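Local coordinates for protein putative aldehyde dehydrogenase (Burkholderia cenocepacia, PDB 4YWE) that probably oxidises aldehydes to carboxylic acids with NAD or NADP as electron acceptor, as other members of the aldehyde dehydrogenase family do, at residues Val168-Ala173 and Phe470-Gly475; Glu52-Ala57 and Asn208-Tyr213. All blocks are in the same frame, centred on the assembly; numbering follows the deposited sequence.

Two contacts of one fold show how small alanine faces let a helix come close to quite different partners. Contact 1 is nearer the centre of the chain, about 15 Å from it against about 21 Å for contact 2, and their own centres are about 20 Å apart. All four touching residues are buried in contact 1, whereas Ala57 of contact 2 is partly exposed. They serve the same mixed sheet: helix 160-174 packs beside strands 139-155 and 177-182, and strand 207-209 pairs with 177-182. Contact 1 joins helix to short helical turn, carbon to carbon almost throughout. Contact 2 sets helix 48-63 against a strand end, where an asparagine amide lies among the alanines.

Contact 1. Residues Val168-Ala173 and Phe470-Gly475; sequences VGAALA and FEALYG
Ala170 and Leu473 bring the backbones to a closest CA-CA approach of 5.9 Å, where helix 160-174 meets the short, weakly bonded helix 472-475. Three side-chain contacts fill the junction. Ala170 CB points almost straight at Ala472 CB, 4.2 Å away, which comes in obliquely. Leu473 sets out at a slant, yet its first torsion (chi1 -60°) swings the branch point toward the long helix, and the second (chi2 177°) sends CD2 on to it. That methyl rests 3.6 Å from Ala170 O and 4.2 Å from Ala173 CB, with Ala170 CB close by as well. The other branch turns back into its own segment, placing Leu473 CD1 3.9 Å above the ring plane of Phe470, over the ring centre. Contact across the segments is apolar packing, apart from the methyl lying against a carbonyl oxygen. Ala472 is about 8 Å, side chain to side chain, from Glu256, the predicted active-site residue. The short helix leads into strand 477-485, antiparallel to 139-155, so the C-terminal part of the chain packs on a helix lying against that same sheet. Tyr121 of helix 104-124 covers the junction, Phe476 also touches Ala170, and the far side of helix 160-174, at Ala171, lies on strands 139-155 and 177-182.

Contact 2. Residues Glu52-Ala57 and Asn208-Tyr213; sequences ERAVAA and NIVTGY
Ala54 of helix 48-63 meets Asn208 and Val210, two residues whose side chains leave the same side of the chain as it runs out of strand 207-209; the closest CA atoms, those of Ala54 and Asn208, are 5.8 Å apart. The apolar part centres on Ala54 CB. It presses against Val210 CG2 at 3.6 Å, and lies 4.0 Å from Asn208 CB. Val210 CG1 is anti to the backbone N (chi1 177°), which leaves CG2 as the branch that reaches the alanine.

The second kind involves the amide, which packs without bonding. Asn208 turns one face of its amide to the helix: Ala54 O stands about 3.5 Å above the amide plane, nearly over Asn208 ND2. The N-H bonds lie in that plane and so cannot point at an oxygen above it, which explains why the angle is too poor for a hydrogen bond. On the same side of the plane, Ala57 CB comes within 3.5 Å of Asn208 OD1. The amide finds its partners elsewhere: ND2 donates to the carbonyl oxygens of Gly205 and Cys178, while OD1 accepts from the backbone N of Ala17.

Backbone bonds form a third group. Asn208 pairs with Cys178 and Val180 in strand 177-182, and Ile209 pairs with Phe15.

With three hydrogen bonds to backbone groups fixing the rotation of the Asn208 amide, this polar group can be buried with a face against the Ala54 carbonyl oxygen and the Ala57 methyl, while Ala54 CB meets Asn208 CB. Within this contact the helix is met by packing alone, while the asparagine's bonds run to Gly205, strand 177-182 and Ala17.

Contact 1. Residues Val168-Ala173 and Phe470-Gly475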
ATOM      1  N   VAL A 168     -10.632  21.107   3.057  1.00 15.38           N
ATOM      2  CA  VAL A 168     -11.021  21.394   1.681  1.00 12.67           C
ATOM      3  C   VAL A 168      -9.929  20.943   0.712  1.00 15.01           C
ATOM      4  O   VAL A 168     -10.219  20.457  -0.380  1.00 17.88           O
ATOM      5  CB  VAL A 168     -11.339  22.892   1.503  1.00 13.00           C
ATOM      6  CG1 VAL A 168     -11.747  23.192   0.068  1.00 12.68           C
ATOM      7  CG2 VAL A 168     -12.437  23.310   2.467  1.00 12.80           C
ATOM      8  N   GLY A 169      -8.674  21.093   1.122  1.00 13.41           N
ATOM      9  CA  GLY A 169      -7.552  20.683   0.296  1.00 15.87           C
ATOM     10  C   GLY A 169      -7.550  19.201  -0.025  1.00 17.16           C
ATOM     11  O   GLY A 169      -7.256  18.801  -1.152  1.00 19.15           O
ATOM     12  N   ALA A 170      -7.883  18.384   0.968  1.00 11.34           N
ATOM     13  CA  ALA A 170      -7.949  16.939   0.778  1.00 13.17           C
ATOM     14  C   ALA A 170      -9.200  16.551  -0.005  1.00 15.22           C
ATOM     15  O   ALA A 170      -9.158  15.661  -0.856  1.00 17.37           O
ATOM     16  CB  ALA A 170      -7.920  16.224   2.122  1.00 10.75           C
ATOM     17  N   ALA A 171     -10.308  17.222   0.291  1.00 15.05           N
ATOM     18  CA  ALA A 171     -11.577  16.949  -0.374  1.00 14.15           C
ATOM     19  C   ALA A 171     -11.488  17.254  -1.866  1.00 17.59           C
ATOM     20  O   ALA A 171     -11.958  16.478  -2.698  1.00 19.05           O
ATOM     21  CB  ALA A 171     -12.697  17.758   0.270  1.00 14.67           C
ATOM     22  N   LEU A 172     -10.880  18.387  -2.197  1.00 13.94           N
ATOM     23  CA  LEU A 172     -10.696  18.782  -3.589  1.00 13.20           C
ATOM     24  C   LEU A 172      -9.772  17.815  -4.320  1.00 13.11           C
ATOM     25  O   LEU A 172     -10.045  17.424  -5.455  1.00 13.61           O
ATOM     26  CB  LEU A 172     -10.140  20.205  -3.673  1.00 16.85           C
ATOM     27  CG  LEU A 172     -11.137  21.335  -3.422  1.00 17.33           C
ATOM     28  CD1 LEU A 172     -10.426  22.681  -3.401  1.00 13.47           C
ATOM     29  CD2 LEU A 172     -12.229  21.315  -4.482  1.00 15.40           C
ATOM     30  N   ALA A 173      -8.680  17.436  -3.664  1.00 12.31           N
ATOM     31  CA  ALA A 173      -7.711  16.521  -4.255  1.00 20.07           C
ATOM     32  C   ALA A 173      -8.356  15.169  -4.536  1.00 18.13           C
ATOM     33  O   ALA A 173      -8.018  14.498  -5.512  1.00 12.55           O
ATOM     34  CB  ALA A 173      -6.500  16.357  -3.341  1.00 12.27           C
ATOM     35  N   PHE A 470      -1.546  11.892   3.838  1.00 14.74           N
ATOM     36  CA  PHE A 470      -2.113  11.147   2.721  1.00 14.97           C
ATOM     37  C   PHE A 470      -3.355  10.377   3.162  1.00 12.69           C
ATOM     38  O   PHE A 470      -4.303  10.213   2.392  1.00 12.61           O
ATOM     39  CB  PHE A 470      -1.073  10.188   2.138  1.00 16.57           C
ATOM     40  CG  PHE A 470      -1.415   9.679   0.766  1.00 18.05           C
ATOM     41  CD1 PHE A 470      -2.249   8.584   0.605  1.00 18.31           C
ATOM     42  CD2 PHE A 470      -0.901  10.296  -0.361  1.00 17.99           C
ATOM     43  CE1 PHE A 470      -2.565   8.115  -0.659  1.00 18.29           C
ATOM     44  CE2 PHE A 470      -1.213   9.832  -1.627  1.00 18.17           C
ATOM     45  CZ  PHE A 470      -2.046   8.741  -1.775  1.00 17.23           C
ATOM     46  N   GLU A 471      -3.342   9.923   4.413  1.00 11.51           N
ATOM     47  CA  GLU A 471      -4.426   9.124   4.984  1.00  7.93           C
ATOM     48  C   GLU A 471      -5.792   9.809   4.886  1.00  7.89           C
ATOM     49  O   GLU A 471      -6.827   9.143   4.843  1.00  7.59           O
ATOM     50  CB  GLU A 471      -4.109   8.803   6.450  1.00 10.63           C
ATOM     51  CG  GLU A 471      -5.136   7.925   7.154  1.00 17.38           C
ATOM     52  CD  GLU A 471      -5.009   6.460   6.784  1.00 21.03           C
ATOM     53  OE1 GLU A 471      -4.065   6.107   6.048  1.00 21.16           O
ATOM     54  OE2 GLU A 471      -5.855   5.658   7.234  1.00 22.77           O
ATOM     55  N   ALA A 472      -5.788  11.136   4.842  1.00  8.37           N
ATOM     56  CA  ALA A 472      -7.023  11.912   4.823  1.00 10.72           C
ATOM     57  C   ALA A 472      -7.845  11.644   3.564  1.00 15.79           C
ATOM     58  O   ALA A 472      -9.073  11.733   3.585  1.00 17.77           O
ATOM     59  CB  ALA A 472      -6.712  13.397   4.943  1.00  9.34           C
ATOM     60  N   LEU A 473      -7.160  11.311   2.475  1.00 15.40           N
ATOM     61  CA  LEU A 473      -7.813  11.048   1.197  1.00 14.85           C
ATOM     62  C   LEU A 473      -8.765   9.853   1.265  1.00 11.24           C
ATOM     63  O   LEU A 473      -9.740   9.790   0.517  1.00 11.68           O
ATOM     64  CB  LEU A 473      -6.767  10.813   0.104  1.00 16.72           C
ATOM     65  CG  LEU A 473      -5.794  11.962  -0.172  1.00 18.67           C
ATOM     66  CD1 LEU A 473      -4.777  11.557  -1.224  1.00 17.91           C
ATOM     67  CD2 LEU A 473      -6.546  13.212  -0.604  1.00 16.22           C
ATOM     68  N   TYR A 474      -8.479   8.910   2.158  1.00 10.14           N
ATOM     69  CA  TYR A 474      -9.324   7.727   2.310  1.00 14.86           C
ATOM     70  C   TYR A 474     -10.651   8.083   2.972  1.00 17.86           C
ATOM     71  O   TYR A 474     -11.664   7.420   2.752  1.00 21.24           O
ATOM     72  CB  TYR A 474      -8.604   6.647   3.119  1.00  6.96           C
ATOM     73  CG  TYR A 474      -7.307   6.191   2.493  1.00 17.28           C
ATOM     74  CD1 TYR A 474      -7.305   5.422   1.336  1.00 13.76           C
ATOM     75  CD2 TYR A 474      -6.084   6.529   3.058  1.00 17.74           C
ATOM     76  CE1 TYR A 474      -6.119   5.005   0.758  1.00 17.37           C
ATOM     77  CE2 TYR A 474      -4.895   6.116   2.488  1.00 20.17           C
ATOM     78  CZ  TYR A 474      -4.919   5.354   1.338  1.00 21.67           C
ATOM     79  OH  TYR A 474      -3.736   4.943   0.769  1.00 27.85           O
ATOM     80  N   GLY A 475     -10.638   9.132   3.787  1.00 16.05           N
ATOM     81  CA  GLY A 475     -11.850   9.610   4.423  1.00 14.29           C
ATOM     82  C   GLY A 475     -12.711  10.434   3.485  1.00 16.61           C
ATOM     83  O   GLY A 475     -13.909  10.603   3.716  1.00 19.32           O
TER

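Contact 2. Residues Glu52-Ala57 and Asn208-Tyr213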
ATOM      1  N   GLU A  52     -28.874  25.731   0.386  1.00 19.63           N
ATOM      2  CA  GLU A  52     -29.500  25.035  -0.735  1.00 19.87           C
ATOM      3  C   GLU A  52     -28.816  25.375  -2.057  1.00 19.92           C
ATOM      4  O   GLU A  52     -28.544  24.491  -2.869  1.00 25.31           O
ATOM      5  CB  GLU A  52     -30.989  25.380  -0.813  1.00 25.51           C
ATOM      6  CG  GLU A  52     -31.706  24.781  -2.015  1.00 29.03           C
ATOM      7  CD  GLU A  52     -31.802  23.270  -1.947  1.00 30.62           C
ATOM      8  OE1 GLU A  52     -31.913  22.729  -0.826  1.00 33.58           O
ATOM      9  OE2 GLU A  52     -31.765  22.621  -3.013  1.00 28.87           O
ATOM     10  N   ARG A  53     -28.536  26.657  -2.262  1.00 20.39           N
ATOM     11  CA  ARG A  53     -27.883  27.115  -3.483  1.00 25.47           C
ATOM     12  C   ARG A  53     -26.432  26.645  -3.548  1.00 22.43           C
ATOM     13  O   ARG A  53     -25.921  26.332  -4.624  1.00 23.84           O
ATOM     14  CB  ARG A  53     -27.945  28.640  -3.584  1.00 21.37           C
ATOM     15  CG  ARG A  53     -29.355  29.203  -3.552  1.00 30.51           C
ATOM     16  CD  ARG A  53     -29.356  30.719  -3.666  1.00 35.75           C
ATOM     17  NE  ARG A  53     -30.668  31.282  -3.358  1.00 42.50           N
ATOM     18  CZ  ARG A  53     -30.936  32.583  -3.333  1.00 45.99           C
ATOM     19  NH1 ARG A  53     -29.981  33.465  -3.598  1.00 47.22           N
ATOM     20  NH2 ARG A  53     -32.159  33.004  -3.041  1.00 45.84           N
ATOM     21  N   ALA A  54     -25.778  26.597  -2.392  1.00 23.23           N
ATOM     22  CA  ALA A  54     -24.389  26.155  -2.311  1.00 20.54           C
ATOM     23  C   ALA A  54     -24.256  24.683  -2.686  1.00 19.72           C
ATOM     24  O   ALA A  54     -23.342  24.299  -3.416  1.00 19.88           O
ATOM     25  CB  ALA A  54     -23.836  26.395  -0.915  1.00 19.16           C
ATOM     26  N   VAL A  55     -25.174  23.864  -2.183  1.00 20.03           N
ATOM     27  CA  VAL A  55     -25.163  22.435  -2.471  1.00 21.54           C
ATOM     28  C   VAL A  55     -25.532  22.206  -3.931  1.00 21.19           C
ATOM     29  O   VAL A  55     -24.955  21.347  -4.599  1.00 21.67           O
ATOM     30  CB  VAL A  55     -26.109  21.667  -1.530  1.00 17.98           C
ATOM     31  CG1 VAL A  55     -26.159  20.194  -1.903  1.00 16.61           C
ATOM     32  CG2 VAL A  55     -25.668  21.837  -0.084  1.00 16.62           C
ATOM     33  N   ALA A  56     -26.491  22.985  -4.421  1.00 18.31           N
ATOM     34  CA  ALA A  56     -26.899  22.919  -5.820  1.00 23.62           C
ATOM     35  C   ALA A  56     -25.712  23.185  -6.741  1.00 23.87           C
ATOM     36  O   ALA A  56     -25.487  22.453  -7.706  1.00 25.14           O
ATOM     37  CB  ALA A  56     -28.020  23.912  -6.096  1.00 19.88           C
ATOM     38  N   ALA A  57     -24.956  24.234  -6.431  1.00 23.05           N
ATOM     39  CA  ALA A  57     -23.786  24.605  -7.219  1.00 23.79           C
ATOM     40  C   ALA A  57     -22.721  23.513  -7.165  1.00 25.30           C
ATOM     41  O   ALA A  57     -22.122  23.165  -8.182  1.00 26.02           O
ATOM     42  CB  ALA A  57     -23.215  25.926  -6.730  1.00 25.32           C
ATOM     43  N   ASN A 208     -17.635  26.333  -2.460  1.00 15.08           N
ATOM     44  CA  ASN A 208     -18.707  27.241  -2.073  1.00 18.84           C
ATOM     45  C   ASN A 208     -18.584  27.614  -0.601  1.00 23.36           C
ATOM     46  O   ASN A 208     -18.385  26.748   0.252  1.00 26.35           O
ATOM     47  CB  ASN A 208     -20.077  26.613  -2.342  1.00 15.66           C
ATOM     48  CG  ASN A 208     -20.244  26.178  -3.783  1.00 21.11           C
ATOM     49  OD1 ASN A 208     -20.604  26.976  -4.648  1.00 21.08           O
ATOM     50  ND2 ASN A 208     -19.986  24.902  -4.051  1.00 15.40           N
ATOM     51  N   ILE A 209     -18.699  28.905  -0.310  1.00 15.93           N
ATOM     52  CA  ILE A 209     -18.581  29.388   1.059  1.00 19.04           C
ATOM     53  C   ILE A 209     -19.883  30.042   1.500  1.00 21.76           C
ATOM     54  O   ILE A 209     -20.376  30.962   0.848  1.00 23.14           O
ATOM     55  CB  ILE A 209     -17.409  30.375   1.209  1.00 20.20           C
ATOM     56  CG1 ILE A 209     -16.180  29.889   0.437  1.00 24.92           C
ATOM     57  CG2 ILE A 209     -17.084  30.587   2.679  1.00 18.88           C
ATOM     58  CD1 ILE A 209     -15.560  28.631   0.994  1.00 26.80           C
ATOM     59  N   VAL A 210     -20.441  29.563   2.607  1.00 22.30           N
ATOM     60  CA  VAL A 210     -21.633  30.174   3.183  1.00 21.36           C
ATOM     61  C   VAL A 210     -21.360  30.569   4.628  1.00 18.96           C
ATOM     62  O   VAL A 210     -21.297  29.716   5.513  1.00 18.46           O
ATOM     63  CB  VAL A 210     -22.851  29.235   3.095  1.00 21.57           C
ATOM     64  CG1 VAL A 210     -24.064  29.875   3.762  1.00 17.16           C
ATOM     65  CG2 VAL A 210     -23.156  28.895   1.646  1.00 22.32           C
ATOM     66  N   THR A 211     -21.190  31.866   4.861  1.00 19.78           N
ATOM     67  CA  THR A 211     -20.976  32.375   6.210  1.00 20.06           C
ATOM     68  C   THR A 211     -22.291  32.376   6.978  1.00 21.33           C
ATOM     69  O   THR A 211     -23.360  32.301   6.380  1.00 23.00           O
ATOM     70  CB  THR A 211     -20.391  33.799   6.199  1.00 21.35           C
ATOM     71  OG1 THR A 211     -21.267  34.674   5.475  1.00 25.25           O
ATOM     72  CG2 THR A 211     -19.020  33.805   5.542  1.00 20.76           C
ATOM     73  N   GLY A 212     -22.210  32.456   8.302  1.00 20.51           N
ATOM     74  CA  GLY A 212     -23.401  32.481   9.129  1.00 17.85           C
ATOM     75  C   GLY A 212     -23.239  31.793  10.468  1.00 17.36           C
ATOM     76  O   GLY A 212     -22.176  31.253  10.778  1.00 16.69           O
ATOM     77  N   TYR A 213     -24.301  31.814  11.268  1.00 20.53           N
ATOM     78  CA  TYR A 213     -24.274  31.192  12.586  1.00 23.19           C
ATOM     79  C   TYR A 213     -24.308  29.675  12.468  1.00 24.17           C
ATOM     80  O   TYR A 213     -24.870  29.129  11.520  1.00 26.73           O
ATOM     81  CB  TYR A 213     -25.449  31.677  13.438  1.00 21.81           C
ATOM     82  CG  TYR A 213     -25.378  33.138  13.818  1.00 22.41           C
ATOM     83  CD1 TYR A 213     -24.353  33.616  14.624  1.00 23.72           C
ATOM     84  CD2 TYR A 213     -26.343  34.037  13.383  1.00 23.45           C
ATOM     85  CE1 TYR A 213     -24.286  34.951  14.978  1.00 22.58           C
ATOM     86  CE2 TYR A 213     -26.284  35.373  13.732  1.00 20.81           C
ATOM     87  CZ  TYR A 213     -25.255  35.824  14.529  1.00 24.39           C
ATOM     88  OH  TYR A 213     -25.192  37.153  14.881  1.00 30.01           O
TER